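PDB 4HBZ: putative phosphohistidine phosphatase, SixA, which probably removes phosphoryl groups from phosphohistidine in proteins, as a putative SixA-type member of the histidine phosphatase superfamily. Local coordinates for residues Arg20-Met25 and Ala160-Thr165; Pro61-Val66 and Ala112-Val117; Ala106-Asp111 and Gly166-Leu171. All blocks are in the same frame, centred on the assembly; numbering follows the deposited sequence. Where two conformers were deposited one is given.

Interaction 1 (Arg20-Met25 and Ala160-Thr165); sequences RTLVLM and AVLSTT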
loop_
_atom_site.group_PDB
_atom_site.type_symbol
_atom_site.label_atom_id
_atom_site.label_comp_id
_atom_site.label_asym_id
_atom_site.label_seq_id
_atom_site.Cartn_x
_atom_site.Cartn_y
_atom_site.Cartn_z
ATOM N N ARG A 20 -13.735 -3.908 1.679
ATOM C CA ARG A 20 -12.659 -3.274 2.404
ATOM C C ARG A 20 -11.723 -2.611 1.416
ATOM O O ARG A 20 -11.634 -3.059 0.257
ATOM C CB ARG A 20 -11.930 -4.330 3.206
ATOM C CG ARG A 20 -12.755 -4.806 4.370
ATOM C CD ARG A 20 -12.139 -6.021 5.009
ATOM N NE ARG A 20 -13.004 -6.445 6.093
ATOM C CZ ARG A 20 -14.126 -7.129 5.891
ATOM N NH1 ARG A 20 -14.520 -7.430 4.642
ATOM N NH2 ARG A 20 -14.865 -7.482 6.921
ATOM N N THR A 21 -11.052 -1.540 1.852
ATOM C CA THR A 21 -10.166 -0.761 0.981
ATOM C C THR A 21 -8.737 -0.880 1.467
ATOM O O THR A 21 -8.456 -0.635 2.640
ATOM C CB THR A 21 -10.559 0.711 0.985
ATOM O OG1 THR A 21 -11.936 0.851 0.507
ATOM C CG2 THR A 21 -9.641 1.538 0.163
ATOM N N LEU A 22 -7.883 -1.297 0.570
ATOM C CA LEU A 22 -6.468 -1.442 0.822
ATOM C C LEU A 22 -5.659 -0.475 -0.006
ATOM O O LEU A 22 -5.863 -0.376 -1.218
ATOM C CB LEU A 22 -6.028 -2.861 0.458
ATOM C CG LEU A 22 -4.564 -3.183 0.626
ATOM C CD1 LEU A 22 -4.147 -3.097 2.077
ATOM C CD2 LEU A 22 -4.229 -4.581 0.065
ATOM N N VAL A 23 -4.781 0.290 0.623
ATOM C CA VAL A 23 -3.927 1.242 -0.076
ATOM C C VAL A 23 -2.487 0.744 0.092
ATOM O O VAL A 23 -2.016 0.571 1.237
ATOM C CB VAL A 23 -4.032 2.671 0.479
ATOM C CG1 VAL A 23 -3.155 3.593 -0.361
ATOM C CG2 VAL A 23 -5.483 3.128 0.427
ATOM N N LEU A 24 -1.833 0.466 -1.020
ATOM C CA LEU A 24 -0.465 0.015 -1.051
ATOM C C LEU A 24 0.424 1.137 -1.560
ATOM O O LEU A 24 0.304 1.495 -2.725
ATOM C CB LEU A 24 -0.313 -1.228 -1.906
ATOM C CG LEU A 24 -1.050 -2.492 -1.523
ATOM C CD1 LEU A 24 -0.830 -3.587 -2.523
ATOM C CD2 LEU A 24 -0.651 -2.888 -0.091
HETATM N N MSE A 25 1.291 1.697 -0.715
HETATM C CA MSE A 25 2.090 2.866 -1.050
HETATM C C MSE A 25 3.535 2.542 -1.005
HETATM O O MSE A 25 4.041 1.993 -0.016
HETATM C CB MSE A 25 1.751 3.998 -0.063
HETATM C CG MSE A 25 2.488 5.264 -0.469
HETATM SE SE MSE A 25 1.792 6.793 0.559
HETATM C CE MSE A 25 2.787 8.206 -0.437
ATOM N N ALA A 160 -1.424 2.433 -4.874
ATOM C CA ALA A 160 -2.545 1.695 -5.493
ATOM C C ALA A 160 -3.659 1.510 -4.496
ATOM O O ALA A 160 -3.398 1.293 -3.286
ATOM C CB ALA A 160 -2.075 0.323 -5.964
ATOM N N VAL A 161 -4.875 1.668 -4.962
ATOM C CA VAL A 161 -6.059 1.495 -4.156
ATOM C C VAL A 161 -6.786 0.260 -4.671
ATOM O O VAL A 161 -7.090 0.158 -5.866
ATOM C CB VAL A 161 -7.011 2.697 -4.250
ATOM C CG1 VAL A 161 -8.250 2.492 -3.351
ATOM C CG2 VAL A 161 -6.295 4.005 -3.925
ATOM N N LEU A 162 -6.998 -0.702 -3.767
ATOM C CA LEU A 162 -7.646 -1.945 -4.087
ATOM C C LEU A 162 -8.833 -2.190 -3.170
ATOM O O LEU A 162 -8.910 -1.612 -2.108
ATOM C CB LEU A 162 -6.669 -3.119 -3.979
ATOM C CG LEU A 162 -5.373 -2.986 -4.776
ATOM C CD1 LEU A 162 -4.242 -2.477 -3.904
ATOM C CD2 LEU A 162 -4.986 -4.306 -5.434
ATOM N N SER A 163 -9.759 -3.033 -3.618
ATOM C CA SER A 163 -10.949 -3.328 -2.869
ATOM C C SER A 163 -11.099 -4.845 -2.813
ATOM O O SER A 163 -10.921 -5.551 -3.823
ATOM C CB SER A 163 -12.150 -2.722 -3.594
ATOM O OG SER A 163 -13.291 -2.943 -2.843
ATOM N N THR A 164 -11.512 -5.322 -1.634
ATOM C CA THR A 164 -11.735 -6.774 -1.424
ATOM C C THR A 164 -13.015 -6.978 -0.644
ATOM O O THR A 164 -13.323 -6.235 0.305
ATOM C CB THR A 164 -10.546 -7.468 -0.755
ATOM O OG1 THR A 164 -10.756 -8.905 -0.738
ATOM C CG2 THR A 164 -10.294 -7.012 0.632
ATOM N N THR A 165 -13.720 -8.061 -0.956
ATOM C CA THR A 165 -14.798 -8.472 -0.097
ATOM C C THR A 165 -14.376 -9.470 0.955
ATOM O O THR A 165 -15.197 -9.768 1.844
ATOM C CB THR A 165 -15.987 -9.021 -0.875
ATOM O OG1 THR A 165 -15.576 -10.155 -1.652
ATOM C CG2 THR A 165 -16.583 -7.910 -1.739
HETATM O O HOH W 1 -13.576 -0.611 -1.039
#
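Arg20 and Thr164 open a run of antiparallel backbone pairing between Arg20-Leu24 and Ala160-Thr164, whose axes come within 4.6 Å of each other. Three hydrogen-bonded pairs, Arg20 with Thr164, Leu22 with Leu162 and Leu24 with Ala160, each carry two N-H to O=C bonds. The shortest runs from Arg20 N to Thr164 O at 2.7 Å, nearly straight at 171°. At the non-hydrogen-bonded pairs between them, CA-H groups lean on carbonyls, as with Ser163 CA and Arg20 O at 3.2 Å.

Apolar packing differs on the two faces. On the face of Leu22, Leu24 and Leu162, Leu24 CD1 meets Leu162 CD1 at 3.8 Å, the two side chains crossing at about a right angle. Helix 123-138 covers this face, with Leu131 against Leu22 and Val132 against Leu162. On the other face Thr21 CG2 touches Val161 CG1 at 3.9 Å.

Near the Arg20 end the polar groups have separate partners. A water held by Ser163 OG at 3.0 Å makes a weak bond to Arg20 O, while Thr164 OG1 is hydrogen-bonded to Gly175 O and Gly166 N.

Strand 20-26 is also bonded to strand 114-119, so the pairing joins the parallel strands to the antiparallel ones in the mixed central sheet of the alpha/beta histidine phosphatase fold.

Interaction 2 (Pro61-Val66 and Ala112-Val117); sequences PAVDVV and ASTVLV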
loop_
_atom_site.group_PDB
_atom_site.type_symbol
_atom_site.label_atom_id
_atom_site.label_comp_id
_atom_site.label_asym_id
_atom_site.label_seq_id
_atom_site.Cartn_x
_atom_site.Cartn_y
_atom_site.Cartn_z
ATOM N N PRO A 61 -12.247 6.785 2.259
ATOM C CA PRO A 61 -12.555 6.756 3.661
ATOM C C PRO A 61 -11.361 6.944 4.538
ATOM O O PRO A 61 -10.233 6.596 4.144
ATOM C CB PRO A 61 -13.186 5.352 3.848
ATOM C CG PRO A 61 -13.641 4.963 2.487
ATOM C CD PRO A 61 -12.571 5.512 1.594
ATOM N N ALA A 62 -11.578 7.462 5.737
ATOM C CA ALA A 62 -10.473 7.660 6.658
ATOM C C ALA A 62 -9.733 6.354 6.902
ATOM O O ALA A 62 -10.337 5.307 7.091
ATOM C CB ALA A 62 -10.963 8.197 8.000
ATOM N N VAL A 63 -8.423 6.426 6.865
ATOM C CA VAL A 63 -7.638 5.218 7.115
ATOM C C VAL A 63 -7.838 4.809 8.582
ATOM O O VAL A 63 -7.725 5.603 9.500
ATOM C CB VAL A 63 -6.149 5.444 6.774
ATOM C CG1 VAL A 63 -5.282 4.313 7.291
ATOM C CG2 VAL A 63 -5.967 5.633 5.279
ATOM N N ASP A 64 -8.050 3.499 8.800
ATOM C CA ASP A 64 -8.223 2.970 10.152
ATOM C C ASP A 64 -6.925 2.480 10.771
ATOM O O ASP A 64 -6.702 2.634 11.986
ATOM C CB ASP A 64 -9.251 1.846 10.211
ATOM C CG ASP A 64 -10.608 2.298 9.732
ATOM O OD1 ASP A 64 -11.162 3.260 10.359
ATOM O OD2 ASP A 64 -11.101 1.754 8.711
ATOM N N VAL A 65 -6.085 1.863 9.946
ATOM C CA VAL A 65 -4.858 1.194 10.401
ATOM C C VAL A 65 -3.775 1.379 9.341
ATOM O O VAL A 65 -4.056 1.267 8.146
ATOM C CB VAL A 65 -5.116 -0.315 10.609
ATOM C CG1 VAL A 65 -3.864 -1.046 11.017
ATOM C CG2 VAL A 65 -6.226 -0.524 11.640
ATOM N N VAL A 66 -2.555 1.688 9.780
ATOM C CA VAL A 66 -1.416 1.790 8.874
ATOM C C VAL A 66 -0.444 0.695 9.320
ATOM O O VAL A 66 -0.222 0.491 10.537
ATOM C CB VAL A 66 -0.707 3.138 9.003
ATOM C CG1 VAL A 66 0.438 3.239 8.014
ATOM C CG2 VAL A 66 -1.696 4.253 8.740
ATOM N N ALA A 112 -11.348 -3.153 10.811
ATOM C CA ALA A 112 -10.818 -2.038 9.989
ATOM C C ALA A 112 -11.444 -2.072 8.618
ATOM O O ALA A 112 -11.560 -3.135 7.995
ATOM C CB ALA A 112 -9.307 -2.101 9.868
ATOM N N SER A 113 -11.883 -0.917 8.134
ATOM C CA SER A 113 -12.447 -0.835 6.794
ATOM C C SER A 113 -11.416 -0.411 5.757
ATOM O O SER A 113 -11.490 -0.825 4.587
ATOM C CB SER A 113 -13.629 0.112 6.751
ATOM O OG SER A 113 -14.614 -0.289 7.681
ATOM N N THR A 114 -10.457 0.402 6.183
ATOM C CA THR A 114 -9.439 0.988 5.275
ATOM C C THR A 114 -8.057 0.828 5.909
ATOM O O THR A 114 -7.838 1.253 7.037
ATOM C CB THR A 114 -9.743 2.474 5.019
ATOM O OG1 THR A 114 -11.122 2.596 4.634
ATOM C CG2 THR A 114 -8.879 3.083 3.959
ATOM N N VAL A 115 -7.193 0.146 5.196
ATOM C CA VAL A 115 -5.799 -0.113 5.610
ATOM C C VAL A 115 -4.812 0.480 4.637
ATOM O O VAL A 115 -4.956 0.305 3.451
ATOM C CB VAL A 115 -5.543 -1.619 5.780
ATOM C CG1 VAL A 115 -4.103 -1.895 6.079
ATOM C CG2 VAL A 115 -6.448 -2.219 6.841
ATOM N N LEU A 116 -3.817 1.198 5.159
ATOM C CA LEU A 116 -2.723 1.735 4.379
ATOM C C LEU A 116 -1.447 0.965 4.721
ATOM O O LEU A 116 -1.122 0.828 5.901
ATOM C CB LEU A 116 -2.556 3.210 4.754
ATOM C CG LEU A 116 -1.313 3.916 4.169
ATOM C CD1 LEU A 116 -1.300 3.927 2.634
ATOM C CD2 LEU A 116 -1.185 5.355 4.698
ATOM N N VAL A 117 -0.714 0.587 3.702
ATOM C CA VAL A 117 0.599 -0.038 3.829
ATOM C C VAL A 117 1.632 0.898 3.240
ATOM O O VAL A 117 1.472 1.298 2.103
ATOM C CB VAL A 117 0.666 -1.393 3.116
ATOM C CG1 VAL A 117 2.043 -2.057 3.225
ATOM C CG2 VAL A 117 -0.435 -2.343 3.629
HETATM O O HOH W 2 -12.332 3.564 7.010
#
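Asp64 reaches across to the turn leading into strand 114-119 and accepts two backbone N-H groups on one oxygen. Ser113 N lies 2.8 Å from Asp64 OD2 and comes from above the carboxylate plane, 39° out of it. Thr114 N meets the same Asp64 OD2 at 2.9 Å on its anti side, closer to the plane. In return Asp64 N donates to Thr114 O at 2.9 Å, so the two residues clasp each other through main chain and side chain. The first torsion of Asp64 (chi1 -59°) places CG beside its own backbone N, and from there OD2 meets both N-H groups.

A water bridges the two segments: it donates to Asp64 OD2 and Ala62 O and accepts from Thr114 OG1, 2.8 Å away. An alanine in place of Asp64 would probably leave Ser113 N, Thr114 N and this water without their shared acceptor, setting the turn before the strand freer to move.

Around these bonds lies apolar packing. Val63 CG1 packs on Leu116 CB at 3.9 Å, and Val65 CG2 touches Ala112 CB at the same distance of 3.9 Å. Farther along, regular parallel pairing takes over, with Leu116 N bonded to Val65 O at 3.0 Å and Val66 CA close to Leu116 O.

Strand 65-69 is flanked by 114-119 and by 86-90, whose Gln86 and Arg88 bond to Val66. On its other edge strand 114-119 pairs with 20-26, and Trp168 leans against Val115.

Interaction 3 (Ala106-Asp111 and Gly166-Leu171); sequences AAVPAD and GAWADL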
loop_
_atom_site.group_PDB
_atom_site.type_symbol
_atom_site.label_atom_id
_atom_site.label_comp_id
_atom_site.label_asym_id
_atom_site.label_seq_id
_atom_site.Cartn_x
_atom_site.Cartn_y
_atom_site.Cartn_z
ATOM N N ALA A 106 -2.943 -9.169 7.234
ATOM C CA ALA A 106 -3.886 -10.135 7.809
ATOM C C ALA A 106 -4.086 -10.038 9.286
ATOM O O ALA A 106 -5.111 -10.464 9.835
ATOM C CB ALA A 106 -3.412 -11.541 7.500
ATOM N N ALA A 107 -3.126 -9.466 10.000
ATOM C CA ALA A 107 -3.138 -9.336 11.428
ATOM C C ALA A 107 -3.806 -8.038 11.978
ATOM O O ALA A 107 -3.930 -7.902 13.206
ATOM C CB ALA A 107 -1.698 -9.480 11.980
ATOM N N VAL A 108 -4.190 -7.110 11.089
ATOM C CA VAL A 108 -4.798 -5.856 11.543
ATOM C C VAL A 108 -6.148 -6.140 12.216
ATOM O O VAL A 108 -6.772 -7.214 12.025
ATOM C CB VAL A 108 -5.026 -4.834 10.384
ATOM C CG1 VAL A 108 -3.690 -4.545 9.729
ATOM C CG2 VAL A 108 -6.086 -5.256 9.425
ATOM N N PRO A 109 -6.620 -5.204 13.019
ATOM C CA PRO A 109 -7.975 -5.359 13.612
ATOM C C PRO A 109 -8.991 -5.678 12.550
ATOM O O PRO A 109 -9.097 -5.035 11.524
ATOM C CB PRO A 109 -8.222 -4.015 14.269
ATOM C CG PRO A 109 -6.833 -3.560 14.659
ATOM C CD PRO A 109 -5.917 -4.022 13.555
ATOM N N ALA A 110 -9.744 -6.742 12.760
ATOM C CA ALA A 110 -10.564 -7.285 11.740
ATOM C C ALA A 110 -11.617 -6.313 11.267
ATOM O O ALA A 110 -11.992 -6.409 10.105
ATOM C CB ALA A 110 -11.257 -8.546 12.257
ATOM N N ASP A 111 -12.099 -5.413 12.118
ATOM C CA ASP A 111 -13.176 -4.526 11.718
ATOM C C ASP A 111 -12.661 -3.271 10.999
ATOM O O ASP A 111 -13.462 -2.416 10.625
ATOM C CB ASP A 111 -14.030 -4.091 12.924
ATOM C CG ASP A 111 -14.823 -5.238 13.523
ATOM O OD1 ASP A 111 -15.116 -6.207 12.784
ATOM O OD2 ASP A 111 -15.150 -5.158 14.738
ATOM N N GLY A 166 -13.165 -9.976 0.857
ATOM C CA GLY A 166 -12.668 -10.901 1.871
ATOM C C GLY A 166 -12.300 -10.198 3.150
ATOM O O GLY A 166 -12.001 -8.983 3.180
ATOM N N ALA A 167 -12.361 -10.925 4.251
ATOM C CA ALA A 167 -11.773 -10.467 5.514
ATOM C C ALA A 167 -10.300 -10.200 5.341
ATOM O O ALA A 167 -9.612 -10.840 4.493
ATOM C CB ALA A 167 -11.953 -11.568 6.541
ATOM N N TRP A 168 -9.720 -9.296 6.131
ATOM C CA TRP A 168 -8.284 -9.078 6.043
ATOM C C TRP A 168 -7.460 -10.359 6.180
ATOM O O TRP A 168 -6.452 -10.515 5.474
ATOM C CB TRP A 168 -7.783 -8.016 7.038
ATOM C CG TRP A 168 -8.327 -6.649 6.778
ATOM C CD1 TRP A 168 -9.141 -5.944 7.570
ATOM C CD2 TRP A 168 -8.118 -5.860 5.576
ATOM N NE1 TRP A 168 -9.425 -4.724 6.979
ATOM C CE2 TRP A 168 -8.834 -4.651 5.747
ATOM C CE3 TRP A 168 -7.420 -6.061 4.402
ATOM C CZ2 TRP A 168 -8.783 -3.632 4.787
ATOM C CZ3 TRP A 168 -7.408 -5.055 3.427
ATOM C CH2 TRP A 168 -8.093 -3.876 3.639
ATOM N N ALA A 169 -7.844 -11.251 7.087
ATOM C CA ALA A 169 -7.085 -12.444 7.296
ATOM C C ALA A 169 -7.000 -13.320 6.020
ATOM O O ALA A 169 -6.054 -14.107 5.825
ATOM C CB ALA A 169 -7.647 -13.216 8.461
ATOM N N ASP A 170 -8.013 -13.156 5.154
ATOM C CA ASP A 170 -8.169 -14.011 3.994
ATOM C C ASP A 170 -7.632 -13.364 2.722
ATOM O O ASP A 170 -7.833 -13.891 1.668
ATOM C CB ASP A 170 -9.674 -14.301 3.800
ATOM C CG ASP A 170 -10.262 -15.202 4.915
ATOM O OD1 ASP A 170 -9.454 -15.844 5.593
ATOM O OD2 ASP A 170 -11.478 -15.322 4.988
ATOM N N LEU A 171 -6.972 -12.216 2.838
ATOM C CA LEU A 171 -6.586 -11.454 1.667
ATOM C C LEU A 171 -5.779 -12.222 0.661
ATOM O O LEU A 171 -5.993 -12.098 -0.557
ATOM C CB LEU A 171 -5.908 -10.144 2.138
ATOM C CG LEU A 171 -5.476 -9.150 1.130
ATOM C CD1 LEU A 171 -6.611 -8.565 0.332
ATOM C CD2 LEU A 171 -4.685 -8.060 1.852
HETATM O O HOH W 3 -11.537 -8.687 8.459
#
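Ala110 O and Trp168 N share a bridging water, the polar link between the loop 106-111 and the turn 166-171. The water donates to Ala110 O at 2.8 Å and accepts from Trp168 N at 3.0 Å. Direct hydrogen bonds between the two segments are absent, so the remainder rests on packing.

Its main element is the Trp168 indole. Val108 sets its CG2 methyl over one face of the five-membered ring, 4.0 Å from the ring centroid and 27° off the normal, which makes a CH-pi contact. The same Val108 CG2 is 3.6 Å from Trp168 CD1 and nearly as near to CG. Its position follows from the torsion of Val108, where CG1 is anti to the carbonyl carbon (chi1 -58°) and CG2 falls between N and that carbon. The carbonyl of Ala110 approaches Trp168 CD1 obliquely. The ring nitrogen has its own partner, Ala112 O, which helps to fix the rotation of the indole.

A second patch lies at Ala106, where CA approaches Trp168 O at 3.5 Å through a CA-H...O contact. Ala106 CB rests 3.8 Å from Ala169 CA.

Residues 168-170 form a single 3-10 turn just ahead of helix 171-174. Val105 and Leu22 also touch Trp168, so the tryptophan is wedged between helix 98-106 and the sheet. The loops before strand 114-119 and after strand 159-164 thus meet at the end of the alpha/beta domain where parallel strands 20-26 and 114-119 begin, away from their C-terminal ends, where the active site of this family lies.

How the interactions relate
All three contacts meet around strands 20-26 and 114-119, which are neighbours in the sheet. Interactions 1 and 2, with centres about 9 Å apart, are joined by backbone pairing, Val23 N to Val115 O and Val23 O to Val117 N, both at 2.8 Å. Interaction 3 attaches to both through Trp168, whose CZ2 lies 3.4 Å from Val115 CG2 and 3.6 Å from Arg20 CB. Val108 CG1 in turn packs on Val65 CG1 at 3.7 Å. Along the chain interaction 2 is nested within interaction 1, whereas interaction 3 crosses both. A glycerol, probably from the crystallisation liquor, is hydrogen-bonded to Ser113 OG and lies near Arg20.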